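Local structure of diketoreductase (4E12) at the interface of chains A and B. The protein reduces dicarbonyl compounds with NADH as the coenzyme and belongs to the 3-hydroxyacyl-CoA dehydrogenase family. Coordinates in Å, arbitrary orientation; residue numbers count along the deposited sequence, not the author numbering. Chains: chain A/B, Diketoreductase.

Contact 1: the interface of chains A and B. Residues chain A 195-197, 199-200, 222; chain B 200, 203-204, 222, 232.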
loop_
_atom_site.group_PDB
_atom_site.type_symbol
_atom_site.label_atom_id
_atom_site.label_comp_id
_atom_site.label_asym_id
_atom_site.label_seq_id
_atom_site.Cartn_x
_atom_site.Cartn_y
_atom_site.Cartn_z
ATOM N N SER A 195 6.473 -0.090 8.672
ATOM C CA SER A 195 5.962 -1.448 8.760
ATOM C C SER A 195 4.943 -1.719 7.690
ATOM O O SER A 195 4.823 -2.852 7.232
ATOM C CB SER A 195 5.384 -1.749 10.153
ATOM O OG SER A 195 6.438 -1.785 11.093
ATOM N N LEU A 196 4.209 -0.689 7.276
ATOM C CA LEU A 196 3.207 -0.866 6.236
ATOM C C LEU A 196 3.802 -0.704 4.854
ATOM O O LEU A 196 3.458 -1.445 3.933
ATOM C CB LEU A 196 2.085 0.157 6.395
ATOM C CG LEU A 196 1.214 0.125 7.639
ATOM C CD1 LEU A 196 0.219 1.269 7.529
ATOM C CD2 LEU A 196 0.482 -1.205 7.689
ATOM N N LEU A 197 4.675 0.295 4.703
ATOM C CA LEU A 197 5.203 0.626 3.398
ATOM C C LEU A 197 6.215 -0.379 2.866
ATOM O O LEU A 197 6.185 -0.704 1.681
ATOM C CB LEU A 197 5.813 2.021 3.405
ATOM C CG LEU A 197 6.321 2.521 2.067
ATOM C CD1 LEU A 197 5.169 2.695 1.078
ATOM C CD2 LEU A 197 7.047 3.829 2.301
ATOM N N PRO A 199 6.507 -3.627 3.160
ATOM C CA PRO A 199 5.938 -4.806 2.493
ATOM C C PRO A 199 5.343 -4.547 1.104
ATOM O O PRO A 199 5.455 -5.374 0.188
ATOM C CB PRO A 199 4.909 -5.329 3.510
ATOM C CG PRO A 199 5.441 -4.874 4.824
ATOM C CD PRO A 199 6.039 -3.507 4.557
ATOM N N LEU A 200 4.737 -3.379 0.935
ATOM C CA LEU A 200 4.222 -2.977 -0.375
ATOM C C LEU A 200 5.367 -2.811 -1.400
ATOM O O LEU A 200 5.310 -3.336 -2.521
ATOM C CB LEU A 200 3.437 -1.664 -0.233
ATOM C CG LEU A 200 2.905 -1.068 -1.530
ATOM C CD1 LEU A 200 2.018 -2.118 -2.231
ATOM C CD2 LEU A 200 2.141 0.230 -1.211
ATOM N N TRP A 222 -1.733 -0.311 -8.930
ATOM C CA TRP A 222 -1.936 0.164 -7.566
ATOM C C TRP A 222 -2.826 1.390 -7.510
ATOM O O TRP A 222 -3.700 1.489 -6.638
ATOM C CB TRP A 222 -0.606 0.464 -6.884
ATOM C CG TRP A 222 -0.730 0.729 -5.419
ATOM C CD1 TRP A 222 -0.477 1.911 -4.781
ATOM C CD2 TRP A 222 -1.119 -0.206 -4.393
ATOM N NE1 TRP A 222 -0.663 1.768 -3.430
ATOM C CE2 TRP A 222 -1.054 0.481 -3.160
ATOM C CE3 TRP A 222 -1.510 -1.555 -4.398
ATOM C CZ2 TRP A 222 -1.360 -0.142 -1.932
ATOM C CZ3 TRP A 222 -1.814 -2.164 -3.196
ATOM C CH2 TRP A 222 -1.736 -1.464 -1.976
ATOM N N LEU B 200 0.383 -5.479 2.136
ATOM C CA LEU B 200 -0.019 -4.295 2.895
ATOM C C LEU B 200 -1.052 -4.654 3.987
ATOM O O LEU B 200 -0.913 -4.272 5.157
ATOM C CB LEU B 200 -0.599 -3.246 1.935
ATOM C CG LEU B 200 -1.143 -1.981 2.587
ATOM C CD1 LEU B 200 -0.022 -1.336 3.428
ATOM C CD2 LEU B 200 -1.673 -1.039 1.491
ATOM N N ALA B 203 0.432 -6.722 6.762
ATOM C CA ALA B 203 1.223 -5.878 7.656
ATOM C C ALA B 203 0.329 -5.117 8.634
ATOM O O ALA B 203 0.642 -5.008 9.819
ATOM C CB ALA B 203 2.059 -4.888 6.855
ATOM N N ALA B 204 -0.763 -4.550 8.149
ATOM C CA ALA B 204 -1.677 -3.815 9.031
ATOM C C ALA B 204 -2.280 -4.757 10.091
ATOM O O ALA B 204 -2.409 -4.411 11.274
ATOM C CB ALA B 204 -2.791 -3.173 8.200
ATOM N N TRP B 222 -1.276 5.517 7.125
ATOM C CA TRP B 222 -1.169 5.207 5.705
ATOM C C TRP B 222 -1.647 6.348 4.828
ATOM O O TRP B 222 -1.013 6.664 3.813
ATOM C CB TRP B 222 -1.938 3.937 5.359
ATOM C CG TRP B 222 -1.678 3.437 3.975
ATOM C CD1 TRP B 222 -2.578 3.376 2.949
ATOM C CD2 TRP B 222 -0.442 2.907 3.457
ATOM N NE1 TRP B 222 -1.992 2.825 1.838
ATOM C CE2 TRP B 222 -0.683 2.525 2.119
ATOM C CE3 TRP B 222 0.840 2.713 3.996
ATOM C CZ2 TRP B 222 0.316 1.948 1.306
ATOM C CZ3 TRP B 222 1.820 2.153 3.200
ATOM C CH2 TRP B 222 1.558 1.772 1.869
ATOM N N PRO B 232 -5.536 0.565 5.268
ATOM C CA PRO B 232 -5.815 -0.871 5.277
ATOM C C PRO B 232 -7.150 -1.311 5.850
ATOM O O PRO B 232 -7.778 -2.233 5.324
ATOM C CB PRO B 232 -4.623 -1.463 6.038
ATOM C CG PRO B 232 -3.519 -0.472 5.785
ATOM C CD PRO B 232 -4.197 0.870 5.796
#
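Helices 193-209 and 215-226 of chain A meet the same two helices of chain B, with A:Leu196, A:Leu197 and A:Leu200 grouped around the indole of B:Trp222. A:Leu196 sets CB 3.7 Å from CE3 of B:Trp222, the two side chains crossing obliquely, and its CD2 lies 3.6 Å from CA of B:Ala204. A:Leu200 brings methyl CD2 to the indole edge, in the ring plane, 3.5 Å from CH2 of B:Trp222, and the backbone CA of A:Leu197 reaches the same edge, 3.7 Å from CZ3 of B:Trp222. Both these side chains cross the tryptophan at about a right angle. B:Trp222 holds CG anti to its backbone N (chi1 -170°), which carries the benzo end of the indole towards chain A. Within chain B, the CD1 methyl of B:Leu200 sits over one face of the ring, 3.7 Å above its plane and displaced toward the rim. B:Leu200 also faces outward: its CD2 touches the edge of A:Trp222, 3.5 Å from CH2, so each tryptophan receives a leucine methyl from the opposite chain. No polar pair bonds across the patch, which rests mainly on carbon contacts. It occupies the helical C-terminal part of both subunits, close to the two-fold axis.

Contact 2: the interface of chains A and B. Residues chain A 203-204, 207, 218, 221-222, 232; chain B 192-193, 196.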
loop_
_atom_site.group_PDB
_atom_site.type_symbol
_atom_site.label_atom_id
_atom_site.label_comp_id
_atom_site.label_asym_id
_atom_site.label_seq_id
_atom_site.Cartn_x
_atom_site.Cartn_y
_atom_site.Cartn_z
ATOM N N ALA A 203 6.973 -6.089 -2.322
ATOM C CA ALA A 203 6.120 -6.827 -3.252
ATOM C C ALA A 203 6.269 -6.298 -4.678
ATOM O O ALA A 203 6.339 -7.071 -5.633
ATOM C CB ALA A 203 4.661 -6.739 -2.825
ATOM N N ALA A 204 6.274 -4.985 -4.844
ATOM C CA ALA A 204 6.428 -4.404 -6.182
ATOM C C ALA A 204 7.795 -4.783 -6.785
ATOM O O ALA A 204 7.914 -5.115 -7.973
ATOM C CB ALA A 204 6.290 -2.881 -6.102
ATOM N N LEU A 207 7.874 -8.310 -8.124
ATOM C CA LEU A 207 7.211 -8.368 -9.431
ATOM C C LEU A 207 8.123 -7.823 -10.524
ATOM O O LEU A 207 8.132 -8.334 -11.646
ATOM C CB LEU A 207 5.935 -7.527 -9.444
ATOM C CG LEU A 207 4.796 -7.903 -8.502
ATOM C CD1 LEU A 207 3.691 -6.843 -8.627
ATOM C CD2 LEU A 207 4.290 -9.290 -8.900
ATOM N N ILE A 218 2.846 -1.909 -12.893
ATOM C CA ILE A 218 2.683 -2.177 -11.463
ATOM C C ILE A 218 2.071 -0.940 -10.801
ATOM O O ILE A 218 1.114 -1.043 -10.020
ATOM C CB ILE A 218 4.047 -2.574 -10.853
ATOM C CG1 ILE A 218 4.554 -3.844 -11.559
ATOM C CG2 ILE A 218 3.946 -2.747 -9.354
ATOM C CD1 ILE A 218 5.949 -4.273 -11.184
ATOM N N THR A 221 -1.641 -0.322 -11.758
ATOM C CA THR A 221 -2.453 -1.286 -11.044
ATOM C C THR A 221 -2.750 -0.800 -9.635
ATOM O O THR A 221 -3.888 -0.892 -9.173
ATOM C CB THR A 221 -1.773 -2.650 -10.946
ATOM O OG1 THR A 221 -1.512 -3.156 -12.259
ATOM C CG2 THR A 221 -2.669 -3.616 -10.196
ATOM N N TRP A 222 -1.733 -0.311 -8.930
ATOM C CA TRP A 222 -1.936 0.164 -7.566
ATOM C C TRP A 222 -2.826 1.390 -7.510
ATOM O O TRP A 222 -3.700 1.489 -6.638
ATOM C CB TRP A 222 -0.606 0.464 -6.884
ATOM C CG TRP A 222 -0.730 0.729 -5.419
ATOM C CD1 TRP A 222 -0.477 1.911 -4.781
ATOM C CD2 TRP A 222 -1.119 -0.206 -4.393
ATOM N NE1 TRP A 222 -0.663 1.768 -3.430
ATOM C CE2 TRP A 222 -1.054 0.481 -3.160
ATOM C CE3 TRP A 222 -1.510 -1.555 -4.398
ATOM C CZ2 TRP A 222 -1.360 -0.142 -1.932
ATOM C CZ3 TRP A 222 -1.814 -2.164 -3.196
ATOM C CH2 TRP A 222 -1.736 -1.464 -1.976
ATOM N N PRO A 232 3.995 2.101 -6.192
ATOM C CA PRO A 232 5.290 1.781 -5.592
ATOM C C PRO A 232 6.519 2.403 -6.229
ATOM O O PRO A 232 7.446 2.807 -5.523
ATOM C CB PRO A 232 5.325 0.248 -5.617
ATOM C CG PRO A 232 3.872 -0.137 -5.574
ATOM C CD PRO A 232 3.173 0.900 -6.409
ATOM N N VAL B 192 -0.954 -9.140 -10.298
ATOM C CA VAL B 192 -0.305 -7.931 -9.799
ATOM C C VAL B 192 -1.025 -7.333 -8.585
ATOM O O VAL B 192 -0.423 -7.162 -7.523
ATOM C CB VAL B 192 -0.166 -6.842 -10.900
ATOM C CG1 VAL B 192 0.392 -5.561 -10.301
ATOM C CG2 VAL B 192 0.767 -7.329 -12.014
ATOM N N LEU B 193 -2.307 -7.006 -8.728
ATOM C CA LEU B 193 -2.988 -6.278 -7.648
ATOM C C LEU B 193 -2.968 -6.998 -6.297
ATOM O O LEU B 193 -2.598 -6.409 -5.276
ATOM C CB LEU B 193 -4.427 -5.954 -8.035
ATOM C CG LEU B 193 -5.202 -5.246 -6.929
ATOM C CD1 LEU B 193 -4.513 -3.948 -6.487
ATOM C CD2 LEU B 193 -6.612 -4.997 -7.412
ATOM N N LEU B 196 0.277 -7.073 -4.586
ATOM C CA LEU B 196 0.673 -5.847 -3.909
ATOM C C LEU B 196 -0.159 -5.600 -2.669
ATOM O O LEU B 196 0.363 -5.166 -1.642
ATOM C CB LEU B 196 0.510 -4.647 -4.839
ATOM C CG LEU B 196 1.349 -4.560 -6.102
ATOM C CD1 LEU B 196 0.947 -3.287 -6.829
ATOM C CD2 LEU B 196 2.816 -4.501 -5.711
#
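B:Leu196 buries 78 Å² here, pushing its two methyls between helices 193-209 and 215-226 of chain A, while A:Thr221 and B:Val192 close the pocket beside it. The leucine has CG beside its backbone N and anti to the carbonyl carbon (chi1 -64°), and its two branches serve different walls. Methyl CD2 turns to helix 193-209 of chain A, 3.6 Å from CA of A:Ala204, where the small alanine leaves the helix backbone within touch, and 3.8 Å from CD1 of A:Leu207. Methyl CD1 faces the other helix, 4.0 Å from CG2 of A:Ile218, with the two side chains crossing at about a right angle. At the root of the leucine, CB packs beside CE3 of A:Trp222, on the benzo part of the indole. A:Leu207 bridges to the next partner, its CD1 also lying 3.9 Å from CG1 of B:Val192. A:Thr221 has OG1 beside its backbone N (chi1 -59°), which leaves CG2 anti to that N, and this methyl enters the corner between B:Val192, which precedes helix 193-209 of chain B, and B:Leu193, its first residue. No polar atom of either chain finds a bonding partner across the patch, so the wedge is held by carbon contacts. The A:Thr221 methyl is shared evenly: CG2 lies 3.6 Å from CG1 of B:Val192 and 3.6 Å from CB of B:Leu193.

Contact 3: the interface of chains A and B. Residues chain A 152-153, 180, 182; chain B 220, 224.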
loop_
_atom_site.group_PDB
_atom_site.type_symbol
_atom_site.label_atom_id
_atom_site.label_comp_id
_atom_site.label_asym_id
_atom_site.label_seq_id
_atom_site.Cartn_x
_atom_site.Cartn_y
_atom_site.Cartn_z
ATOM N N ASN A 152 3.706 15.344 8.324
ATOM C CA ASN A 152 3.746 15.750 9.721
ATOM C C ASN A 152 3.259 14.700 10.715
ATOM O O ASN A 152 2.557 15.026 11.672
ATOM C CB ASN A 152 2.990 17.062 9.928
ATOM C CG ASN A 152 1.531 16.960 9.540
ATOM O OD1 ASN A 152 1.167 16.250 8.598
ATOM N ND2 ASN A 152 0.687 17.659 10.267
ATOM N N THR A 153 3.621 13.440 10.513
ATOM C CA THR A 153 3.368 12.446 11.547
ATOM C C THR A 153 4.514 12.411 12.549
ATOM O O THR A 153 5.670 12.669 12.200
ATOM C CB THR A 153 3.178 11.044 10.966
ATOM O OG1 THR A 153 4.322 10.695 10.178
ATOM C CG2 THR A 153 1.920 10.989 10.115
ATOM N N VAL A 180 0.842 15.233 13.695
ATOM C CA VAL A 180 -0.230 14.306 14.023
ATOM C C VAL A 180 0.412 13.175 14.804
ATOM O O VAL A 180 1.208 12.421 14.244
ATOM C CB VAL A 180 -0.848 13.712 12.756
ATOM C CG1 VAL A 180 -1.867 12.638 13.123
ATOM C CG2 VAL A 180 -1.503 14.813 11.933
ATOM N N ILE A 182 1.071 9.722 16.179
ATOM C CA ILE A 182 0.694 8.368 15.831
ATOM C C ILE A 182 1.092 7.562 17.035
ATOM O O ILE A 182 2.287 7.386 17.302
ATOM C CB ILE A 182 1.462 7.901 14.582
ATOM C CG1 ILE A 182 1.105 8.798 13.392
ATOM C CG2 ILE A 182 1.204 6.419 14.295
ATOM C CD1 ILE A 182 -0.355 8.826 13.087
ATOM N N LYS B 220 -4.793 6.220 9.508
ATOM C CA LYS B 220 -4.382 7.611 9.301
ATOM C C LYS B 220 -2.888 7.681 8.938
ATOM O O LYS B 220 -2.462 8.496 8.111
ATOM C CB LYS B 220 -4.753 8.535 10.481
ATOM C CG LYS B 220 -4.007 8.328 11.780
ATOM C CD LYS B 220 -4.493 9.334 12.842
ATOM C CE LYS B 220 -3.834 9.087 14.197
ATOM N NZ LYS B 220 -4.333 10.018 15.241
ATOM N N ILE B 224 -1.856 9.606 5.536
ATOM C CA ILE B 224 -0.954 10.741 5.644
ATOM C C ILE B 224 0.403 10.438 5.030
ATOM O O ILE B 224 0.989 11.282 4.343
ATOM C CB ILE B 224 -0.771 11.163 7.113
ATOM C CG1 ILE B 224 -2.112 11.653 7.675
ATOM C CG2 ILE B 224 0.320 12.217 7.245
ATOM C CD1 ILE B 224 -2.047 12.134 9.103
#
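B:Ile224 forms the apolar centre, burying 57 Å² between A:Thr153 and A:Val180. Its two branches separate the tasks. The short branch, CG2, lies 3.5 Å from the CG2 methyl of A:Thr153; the two side chains slide past one another in opposite directions. The long branch is extended (chi2 -178°) and sends CD1 tip to tip against the fork of A:Val180, 3.9 Å from CG2 and 4.1 Å from CG1 of that valine. A:Thr153 keeps OG1 in the crowded position between its backbone N and carbonyl carbon (chi1 56°), an arrangement that leaves its methyl for the isoleucine. Further out, A:Ile182 and B:Lys220 run alongside in opposite senses. The aliphatic stretch of the lysine passes the tip of A:Ile182, with CE of B:Lys220 3.7 Å from CD1 of A:Ile182. Its terminal amine, NZ, reaches the rim 4.2 Å from CG1 of A:Val180. On the other flank the amide of A:Asn152 skirts the core, OD1 being 4.3 Å from CG2 of B:Ile224. Neither polar group bonds across the interface, so the rim frames the carbon contacts without locking them. The patch joins the NAD-binding domain of chain A, through the start of strand 153-158 and strand 180-183, to helix 215-226 in the C-terminal domain of chain B.

Contact 4: the interface of chains A and B. Residues chain A 212-213, 217-218, 220-221; chain B 155, 181-183, 192.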
loop_
_atom_site.group_PDB
_atom_site.type_symbol
_atom_site.label_atom_id
_atom_site.label_comp_id
_atom_site.label_asym_id
_atom_site.label_seq_id
_atom_site.Cartn_x
_atom_site.Cartn_y
_atom_site.Cartn_z
ATOM N N ILE A 212 7.681 -10.083 -13.929
ATOM C CA ILE A 212 6.239 -10.265 -14.049
ATOM C C ILE A 212 5.602 -9.105 -14.807
ATOM O O ILE A 212 4.753 -9.323 -15.671
ATOM C CB ILE A 212 5.558 -10.357 -12.662
ATOM C CG1 ILE A 212 6.240 -11.395 -11.775
ATOM C CG2 ILE A 212 4.072 -10.663 -12.805
ATOM C CD1 ILE A 212 6.271 -12.802 -12.355
ATOM N N ALA A 213 6.005 -7.872 -14.485
ATOM C CA ALA A 213 5.384 -6.681 -15.056
ATOM C C ALA A 213 6.375 -5.525 -15.036
ATOM O O ALA A 213 7.339 -5.552 -14.265
ATOM C CB ALA A 213 4.142 -6.308 -14.245
ATOM N N THR A 217 3.242 -0.607 -15.319
ATOM C CA THR A 217 2.099 -1.476 -15.157
ATOM C C THR A 217 1.800 -1.724 -13.674
ATOM O O THR A 217 0.642 -1.745 -13.246
ATOM C CB THR A 217 2.367 -2.808 -15.856
ATOM O OG1 THR A 217 2.552 -2.558 -17.245
ATOM C CG2 THR A 217 1.207 -3.753 -15.686
ATOM N N ILE A 218 2.846 -1.909 -12.893
ATOM C CA ILE A 218 2.683 -2.177 -11.463
ATOM C C ILE A 218 2.071 -0.940 -10.801
ATOM O O ILE A 218 1.114 -1.043 -10.020
ATOM C CB ILE A 218 4.047 -2.574 -10.853
ATOM C CG1 ILE A 218 4.554 -3.844 -11.559
ATOM C CG2 ILE A 218 3.946 -2.747 -9.354
ATOM C CD1 ILE A 218 5.949 -4.273 -11.184
ATOM N N LYS A 220 0.265 1.612 -12.223
ATOM C CA LYS A 220 -1.119 1.907 -12.600
ATOM C C LYS A 220 -2.082 0.918 -11.919
ATOM O O LYS A 220 -3.188 1.280 -11.499
ATOM C CB LYS A 220 -1.328 1.985 -14.128
ATOM C CG LYS A 220 -1.208 0.696 -14.907
ATOM C CD LYS A 220 -1.453 0.953 -16.408
ATOM C CE LYS A 220 -1.240 -0.309 -17.239
ATOM N NZ LYS A 220 -1.423 -0.060 -18.692
ATOM N N THR A 221 -1.641 -0.322 -11.758
ATOM C CA THR A 221 -2.453 -1.286 -11.044
ATOM C C THR A 221 -2.750 -0.800 -9.635
ATOM O O THR A 221 -3.888 -0.892 -9.173
ATOM C CB THR A 221 -1.773 -2.650 -10.946
ATOM O OG1 THR A 221 -1.512 -3.156 -12.259
ATOM C CG2 THR A 221 -2.669 -3.616 -10.196
ATOM N N GLU B 155 -6.360 -8.050 -15.745
ATOM C CA GLU B 155 -5.021 -8.606 -15.676
ATOM C C GLU B 155 -4.884 -9.794 -16.593
ATOM O O GLU B 155 -5.559 -10.812 -16.404
ATOM C CB GLU B 155 -4.699 -9.015 -14.245
ATOM C CG GLU B 155 -4.591 -7.798 -13.329
ATOM C CD GLU B 155 -4.468 -8.150 -11.852
ATOM O OE1 GLU B 155 -5.322 -8.901 -11.340
ATOM O OE2 GLU B 155 -3.517 -7.671 -11.201
ATOM N N PRO B 181 -5.992 -2.860 -19.637
ATOM C CA PRO B 181 -5.245 -4.117 -19.626
ATOM C C PRO B 181 -4.001 -3.990 -18.773
ATOM O O PRO B 181 -3.199 -3.071 -18.938
ATOM C CB PRO B 181 -4.824 -4.290 -21.083
ATOM C CG PRO B 181 -5.784 -3.482 -21.843
ATOM C CD PRO B 181 -6.065 -2.297 -20.992
ATOM N N ILE B 182 -3.849 -4.915 -17.845
ATOM C CA ILE B 182 -2.665 -4.958 -17.013
ATOM C C ILE B 182 -1.908 -6.150 -17.524
ATOM O O ILE B 182 -2.341 -7.293 -17.334
ATOM C CB ILE B 182 -3.054 -5.148 -15.537
ATOM C CG1 ILE B 182 -3.902 -3.960 -15.069
ATOM C CG2 ILE B 182 -1.815 -5.362 -14.661
ATOM C CD1 ILE B 182 -3.218 -2.644 -15.230
ATOM N N GLU B 183 -0.797 -5.897 -18.216
ATOM C CA GLU B 183 -0.113 -6.971 -18.929
ATOM C C GLU B 183 0.993 -7.636 -18.108
ATOM O O GLU B 183 2.033 -7.026 -17.838
ATOM C CB GLU B 183 0.406 -6.463 -20.286
ATOM C CG GLU B 183 -0.706 -5.965 -21.216
ATOM C CD GLU B 183 -0.203 -5.416 -22.555
ATOM O OE1 GLU B 183 0.610 -6.085 -23.223
ATOM O OE2 GLU B 183 -0.622 -4.308 -22.938
ATOM N N VAL B 192 -0.954 -9.140 -10.298
ATOM C CA VAL B 192 -0.305 -7.931 -9.799
ATOM C C VAL B 192 -1.025 -7.333 -8.585
ATOM O O VAL B 192 -0.423 -7.162 -7.523
ATOM C CB VAL B 192 -0.166 -6.842 -10.900
ATOM C CG1 VAL B 192 0.392 -5.561 -10.301
ATOM C CG2 VAL B 192 0.767 -7.329 -12.014
HETATM O O HOH W 1 4.103 -5.198 -17.759
HETATM O O HOH W 2 0.181 -3.257 -18.766
#
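A:Thr217 and A:Thr221, one turn apart on helix 215-226, meet B:Ile182 in the extended strand 180-183 (phi/psi -108/108°), so a helix flank of chain A lies over a strand of chain B. B:Ile182 buries 48 Å², its CG2 anti to the backbone N and pushed between the two threonines. This methyl lies 3.6 Å from CG2 of A:Thr217, the side chains sliding past each other in opposite directions, and it also abuts OG1 of A:Thr221. That hydroxyl is occupied within its own chain: A:Thr221 OG1 donates a 2.8 Å hydrogen bond to the carbonyl O of A:Thr217, from a position tilted 29° out of the carbonyl plane. The bond would fix the rotation of A:Thr221, leaving its methyl turned to B:Val192. The aliphatic part of A:Lys220 passes the B:Ile182 tip, the twin of the pairing made by the other lysine. In chain B the loop at B:Val192 is steadied from behind, its N bonded to OE2 of B:Glu155, which is met from above the carboxylate plane. Within this patch no direct polar bond joins the chains; water does so instead. A:Thr217 OG1 bonds water 2 at 2.9 Å and water 1 at 3.1 Å. The same two waters hold the backbone of B:Glu183 at both ends, N 2.9 Å from water 2 and O 2.8 Å from water 1.

Contacts 2 and 4 adjoin, their C-alpha centres about 7 Å apart, and share A:Ile218, A:Thr221 and B:Val192. Contact 1 lies about 12 Å from contact 2, joined through A:Trp222, and about 15 Å from contact 3. Contacts 3 and 4, about 30 Å apart at the two ends, are partly two-fold counterparts: Ile182 meets Lys220 in both, chains exchanged, as Leu196 meets Trp222 in contacts 1 and 2. Helix 215-226 contributes to all four, touching both the helical and the NAD-binding domain of the partner. The mainly apolar interface fits a dimer, although the coordinates alone do not prove one in solution.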